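Local coordinates for nicotinamide riboside transporter PnuC (Neisseria mucosa ATCC 25996, PDB 4QTN), which probably carries nicotinamide riboside, a vitamin B3 form used to make NAD, across the inner membrane, and assembles as a homotrimer, at residues 43-55 against 207-220. Residues are numbered along the deposited sequence; the frame is centred on the assembly and turned at random.
Sequences ASVAAVTGILCVV and SLPLLLMYVMYLCN. With NNR (Nicotinamide riboside), chain I.
Tyr-217 reaches from helix 208-234 across to Gly-50, at the kink of helix 41-59, and its side chain ties the helix pair to the nicotinamide riboside pocket. From CB, with CG swung well away from the carbonyl carbon (chi1 -88°), the ring leans toward the other helix. CD1 and CE1 run along Val-54, whose CG2 lies 3.3 Å from CE1. On the other branch CD2 comes within 4.0 Å of the ligand's O7 and CE2 faces Val-54 CG1. That methyl sits over one ring face in a CH-pi contact, 3.9 Å from the centroid, while CG of Met-213, present as selenomethionine, backs the opposite face; held between them, the ring has little freedom to rotate. CZ lies beside Gly-50 O, to which Tyr-217 OH donates over 2.7 Å from above the carbonyl plane; Val-54 N binds the same oxygen from the other face. Gly-50 has a positive phi (142°), suited to glycine, and lacks a side chain where the hydroxyl arrives. Val-54 CG1 also lies 3.5 Å from ligand C3, so one methyl joins tyrosine and substrate. One turn on, Asn-220 ND2 makes a weak hydrogen bond to Val-54 O, and OD1 turns to Val-55.

Toward the probably periplasmic end, mostly apolar groups meet: Ala-47 CB on Met-213 CB, Ala-43 CB on Leu-210 CG, Ser-44 OG against Pro-209 CG. The axes of 43-55 and 208-220 run at 19° and approach to 8.3 Å. Helix 17-34 packs on Ala-47, Pro-209 and Met-216, helix 64-80 touches Cys-53 and Leu-210, and helix 181-198 brings ligand-binding Asn-189 against Tyr-217.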
loop_
_atom_site.group_PDB
_atom_site.type_symbol
_atom_site.label_atom_id
_atom_site.label_comp_id
_atom_site.label_asym_id
_atom_site.label_seq_id
_atom_site.Cartn_x
_atom_site.Cartn_y
_atom_site.Cartn_z
ATOM N N ALA C 43 1.040 -5.800 24.784
ATOM C CA ALA C 43 0.783 -5.562 23.371
ATOM C C ALA C 43 1.867 -6.175 22.479
ATOM O O ALA C 43 1.595 -6.581 21.342
ATOM C CB ALA C 43 0.639 -4.071 23.099
ATOM N N SER C 44 3.087 -6.272 22.997
ATOM C CA SER C 44 4.150 -6.895 22.229
ATOM C C SER C 44 4.043 -8.414 22.155
ATOM O O SER C 44 4.296 -8.988 21.108
ATOM C CB SER C 44 5.518 -6.433 22.679
ATOM O OG SER C 44 5.895 -5.305 21.922
ATOM N N VAL C 45 3.614 -9.051 23.248
ATOM C CA VAL C 45 3.183 -10.460 23.186
ATOM C C VAL C 45 1.975 -10.578 22.247
ATOM O O VAL C 45 1.898 -11.493 21.435
ATOM C CB VAL C 45 2.814 -11.035 24.581
ATOM C CG1 VAL C 45 2.113 -12.363 24.436
ATOM C CG2 VAL C 45 4.049 -11.218 25.421
ATOM N N ALA C 46 1.053 -9.622 22.350
ATOM C CA ALA C 46 -0.156 -9.641 21.541
ATOM C C ALA C 46 0.157 -9.539 20.051
ATOM O O ALA C 46 -0.593 -10.039 19.232
ATOM C CB ALA C 46 -1.122 -8.539 21.974
ATOM N N ALA C 47 1.277 -8.915 19.704
ATOM C CA ALA C 47 1.686 -8.857 18.306
ATOM C C ALA C 47 2.355 -10.144 17.867
ATOM O O ALA C 47 1.871 -10.811 16.971
ATOM C CB ALA C 47 2.587 -7.676 18.061
ATOM N N VAL C 48 3.438 -10.517 18.540
ATOM C CA VAL C 48 4.153 -11.771 18.232
ATOM C C VAL C 48 3.230 -13.000 18.076
ATOM O O VAL C 48 3.288 -13.695 17.057
ATOM C CB VAL C 48 5.274 -12.062 19.247
ATOM C CG1 VAL C 48 5.808 -13.478 19.076
ATOM C CG2 VAL C 48 6.386 -11.059 19.070
ATOM N N THR C 49 2.406 -13.276 19.090
ATOM C CA THR C 49 1.269 -14.186 18.918
ATOM C C THR C 49 0.203 -13.372 18.252
ATOM O O THR C 49 -0.384 -12.518 18.873
ATOM C CB THR C 49 0.718 -14.730 20.271
ATOM O OG1 THR C 49 0.163 -13.659 21.045
ATOM C CG2 THR C 49 1.813 -15.414 21.079
ATOM N N GLY C 50 -0.005 -13.583 16.972
ATOM C CA GLY C 50 -0.925 -12.753 16.241
ATOM C C GLY C 50 -0.383 -12.514 14.888
ATOM O O GLY C 50 -1.082 -12.677 13.897
ATOM N N ILE C 51 0.889 -12.153 14.831
ATOM C CA ILE C 51 1.628 -12.225 13.579
ATOM C C ILE C 51 1.768 -13.685 13.188
ATOM O O ILE C 51 1.465 -14.059 12.059
ATOM C CB ILE C 51 3.002 -11.536 13.669
ATOM C CG1 ILE C 51 2.839 -10.032 13.472
ATOM C CG2 ILE C 51 3.935 -12.070 12.604
ATOM C CD1 ILE C 51 3.941 -9.204 14.099
ATOM N N LEU C 52 2.142 -14.525 14.153
ATOM C CA LEU C 52 2.119 -15.959 13.944
ATOM C C LEU C 52 0.715 -16.497 13.610
ATOM O O LEU C 52 0.577 -17.335 12.716
ATOM C CB LEU C 52 2.753 -16.716 15.117
ATOM C CG LEU C 52 4.279 -16.793 14.992
ATOM C CD1 LEU C 52 4.945 -15.849 15.973
ATOM C CD2 LEU C 52 4.802 -18.211 15.163
ATOM N N CYS C 53 -0.325 -15.992 14.291
ATOM C CA CYS C 53 -1.682 -16.460 13.993
ATOM C C CYS C 53 -1.988 -16.304 12.513
ATOM O O CYS C 53 -2.208 -17.290 11.818
ATOM C CB CYS C 53 -2.736 -15.757 14.827
ATOM S SG CYS C 53 -4.430 -16.334 14.474
ATOM N N VAL C 54 -1.955 -15.074 12.022
ATOM C CA VAL C 54 -2.355 -14.800 10.640
ATOM C C VAL C 54 -1.403 -15.360 9.570
ATOM O O VAL C 54 -1.840 -15.757 8.497
ATOM C CB VAL C 54 -2.592 -13.312 10.395
ATOM C CG1 VAL C 54 -3.702 -12.804 11.320
ATOM C CG2 VAL C 54 -1.294 -12.535 10.586
ATOM N N VAL C 55 -0.116 -15.411 9.859
ATOM C CA VAL C 55 0.809 -16.018 8.904
ATOM C C VAL C 55 0.467 -17.509 8.730
ATOM O O VAL C 55 0.453 -18.024 7.616
ATOM C CB VAL C 55 2.295 -15.769 9.294
ATOM C CG1 VAL C 55 3.225 -16.826 8.707
ATOM C CG2 VAL C 55 2.719 -14.373 8.861
ATOM N N SER C 207 -0.716 2.390 20.768
ATOM C CA SER C 207 0.355 1.444 21.044
ATOM C C SER C 207 1.052 0.996 19.777
ATOM O O SER C 207 0.430 0.471 18.862
ATOM C CB SER C 207 -0.140 0.243 21.873
ATOM O OG SER C 207 -0.645 -0.794 21.053
ATOM N N LEU C 208 2.360 1.202 19.732
ATOM C CA LEU C 208 3.131 0.885 18.542
ATOM C C LEU C 208 3.172 -0.602 18.181
ATOM O O LEU C 208 3.073 -0.936 17.009
ATOM C CB LEU C 208 4.536 1.456 18.614
ATOM C CG LEU C 208 4.981 2.020 17.272
ATOM C CD1 LEU C 208 4.396 3.418 17.063
ATOM C CD2 LEU C 208 6.497 2.040 17.163
ATOM N N PRO C 209 3.294 -1.506 19.187
ATOM C CA PRO C 209 3.363 -2.911 18.791
ATOM C C PRO C 209 2.137 -3.363 17.983
ATOM O O PRO C 209 2.270 -4.179 17.065
ATOM C CB PRO C 209 3.431 -3.656 20.128
ATOM C CG PRO C 209 3.954 -2.660 21.098
ATOM C CD PRO C 209 3.412 -1.339 20.650
ATOM N N LEU C 210 0.963 -2.820 18.296
ATOM C CA LEU C 210 -0.264 -3.280 17.644
ATOM C C LEU C 210 -0.621 -2.502 16.370
ATOM O O LEU C 210 -1.140 -3.086 15.413
ATOM C CB LEU C 210 -1.438 -3.326 18.627
ATOM C CG LEU C 210 -1.287 -4.285 19.816
ATOM C CD1 LEU C 210 -2.603 -4.449 20.558
ATOM C CD2 LEU C 210 -0.750 -5.640 19.375
ATOM N N LEU C 211 -0.335 -1.199 16.351
ATOM C CA LEU C 211 -0.419 -0.434 15.115
ATOM C C LEU C 211 0.547 -1.010 14.097
ATOM O O LEU C 211 0.199 -1.169 12.928
ATOM C CB LEU C 211 -0.119 1.047 15.355
ATOM C CG LEU C 211 0.014 1.949 14.114
ATOM C CD1 LEU C 211 -1.120 1.733 13.108
ATOM C CD2 LEU C 211 0.090 3.404 14.532
ATOM N N LEU C 212 1.762 -1.341 14.541
ATOM C CA LEU C 212 2.721 -1.990 13.655
ATOM C C LEU C 212 2.240 -3.364 13.249
ATOM O O LEU C 212 2.378 -3.759 12.091
ATOM C CB LEU C 212 4.115 -2.071 14.278
ATOM C CG LEU C 212 5.184 -1.187 13.619
ATOM C CD1 LEU C 212 6.562 -1.679 13.998
ATOM C CD2 LEU C 212 5.055 -1.146 12.105
HETATM N N MSE C 213 1.647 -4.084 14.198
HETATM C CA MSE C 213 1.089 -5.389 13.911
HETATM C C MSE C 213 0.116 -5.333 12.747
HETATM O O MSE C 213 0.205 -6.150 11.832
HETATM C CB MSE C 213 0.403 -5.960 15.124
HETATM C CG MSE C 213 -0.189 -7.292 14.732
HETATM SE SE MSE C 213 -1.228 -7.975 16.224
HETATM C CE MSE C 213 -2.747 -6.741 16.062
ATOM N N TYR C 214 -0.809 -4.369 12.762
ATOM C CA TYR C 214 -1.793 -4.256 11.679
ATOM C C TYR C 214 -1.226 -3.878 10.329
ATOM O O TYR C 214 -1.840 -4.172 9.309
ATOM C CB TYR C 214 -2.966 -3.353 12.057
ATOM C CG TYR C 214 -4.028 -4.121 12.733
ATOM C CD1 TYR C 214 -4.996 -4.784 12.000
ATOM C CD2 TYR C 214 -4.002 -4.303 14.106
ATOM C CE1 TYR C 214 -5.944 -5.573 12.619
ATOM C CE2 TYR C 214 -4.951 -5.081 14.744
ATOM C CZ TYR C 214 -5.917 -5.722 13.996
ATOM O OH TYR C 214 -6.863 -6.505 14.619
ATOM N N VAL C 215 -0.050 -3.252 10.302
ATOM C CA VAL C 215 0.637 -3.060 9.030
ATOM C C VAL C 215 1.163 -4.396 8.515
ATOM O O VAL C 215 0.979 -4.723 7.351
ATOM C CB VAL C 215 1.749 -1.997 9.100
ATOM C CG1 VAL C 215 2.493 -1.888 7.766
ATOM C CG2 VAL C 215 1.148 -0.661 9.462
HETATM N N MSE C 216 1.750 -5.198 9.403
HETATM C CA MSE C 216 2.260 -6.523 9.013
HETATM C C MSE C 216 1.113 -7.423 8.627
HETATM O O MSE C 216 1.238 -8.241 7.720
HETATM C CB MSE C 216 3.092 -7.129 10.127
HETATM C CG MSE C 216 4.116 -6.110 10.617
HETATM SE SE MSE C 216 5.095 -6.827 12.178
HETATM C CE MSE C 216 6.521 -5.474 12.252
ATOM N N TYR C 217 -0.022 -7.260 9.300
ATOM C CA TYR C 217 -1.254 -7.944 8.918
ATOM C C TYR C 217 -1.652 -7.668 7.474
ATOM O O TYR C 217 -2.052 -8.582 6.764
ATOM C CB TYR C 217 -2.406 -7.542 9.838
ATOM C CG TYR C 217 -2.518 -8.384 11.068
ATOM C CD1 TYR C 217 -1.441 -9.164 11.500
ATOM C CD2 TYR C 217 -3.696 -8.385 11.838
ATOM C CE1 TYR C 217 -1.531 -9.935 12.649
ATOM C CE2 TYR C 217 -3.796 -9.153 12.997
ATOM C CZ TYR C 217 -2.708 -9.930 13.396
ATOM O OH TYR C 217 -2.789 -10.701 14.534
ATOM N N LEU C 218 -1.569 -6.401 7.061
ATOM C CA LEU C 218 -1.994 -5.979 5.733
ATOM C C LEU C 218 -1.150 -6.652 4.654
ATOM O O LEU C 218 -1.686 -7.196 3.670
ATOM C CB LEU C 218 -1.897 -4.449 5.603
ATOM C CG LEU C 218 -2.662 -3.616 4.537
ATOM C CD1 LEU C 218 -1.742 -2.525 3.998
ATOM C CD2 LEU C 218 -3.299 -4.410 3.379
ATOM N N CYS C 219 0.164 -6.621 4.831
ATOM C CA CYS C 219 1.049 -7.310 3.917
ATOM C C CYS C 219 0.640 -8.773 3.795
ATOM O O CYS C 219 0.282 -9.245 2.702
ATOM C CB CYS C 219 2.483 -7.208 4.393
ATOM S SG CYS C 219 3.078 -5.516 4.517
ATOM N N ASN C 220 0.655 -9.474 4.929
ATOM C CA ASN C 220 0.336 -10.893 4.983
ATOM C C ASN C 220 -1.028 -11.221 4.380
ATOM O O ASN C 220 -1.197 -12.263 3.753
ATOM C CB ASN C 220 0.432 -11.386 6.425
ATOM C CG ASN C 220 -0.253 -12.728 6.642
ATOM O OD1 ASN C 220 0.320 -13.795 6.336
ATOM N ND2 ASN C 220 -1.493 -12.691 7.203
HETATM O O2R NNR I . -7.884 -16.232 13.347
HETATM C C2R NNR I . -7.589 -14.734 13.218
HETATM C C3R NNR I . -7.778 -14.046 14.575
HETATM O O3R NNR I . -8.694 -14.733 15.303
HETATM C C4R NNR I . -8.331 -12.675 14.251
HETATM C C5R NNR I . -7.195 -11.574 14.149
HETATM O O5R NNR I . -7.748 -10.393 13.476
HETATM O O4R NNR I . -8.944 -12.810 13.109
HETATM C C1R NNR I . -8.407 -14.148 12.398
HETATM N N1 NNR I . -7.756 -13.807 11.118
HETATM C C2 NNR I . -7.375 -12.487 10.830
HETATM C C6 NNR I . -7.509 -14.793 10.193
HETATM C C5 NNR I . -6.870 -14.467 8.971
HETATM C C4 NNR I . -6.515 -13.165 8.690
HETATM C C3 NNR I . -6.744 -12.181 9.603
HETATM C C7 NNR I . -6.299 -10.767 9.274
HETATM O O7 NNR I . -6.820 -9.826 9.794
HETATM N N7 NNR I . -5.229 -10.562 8.335
#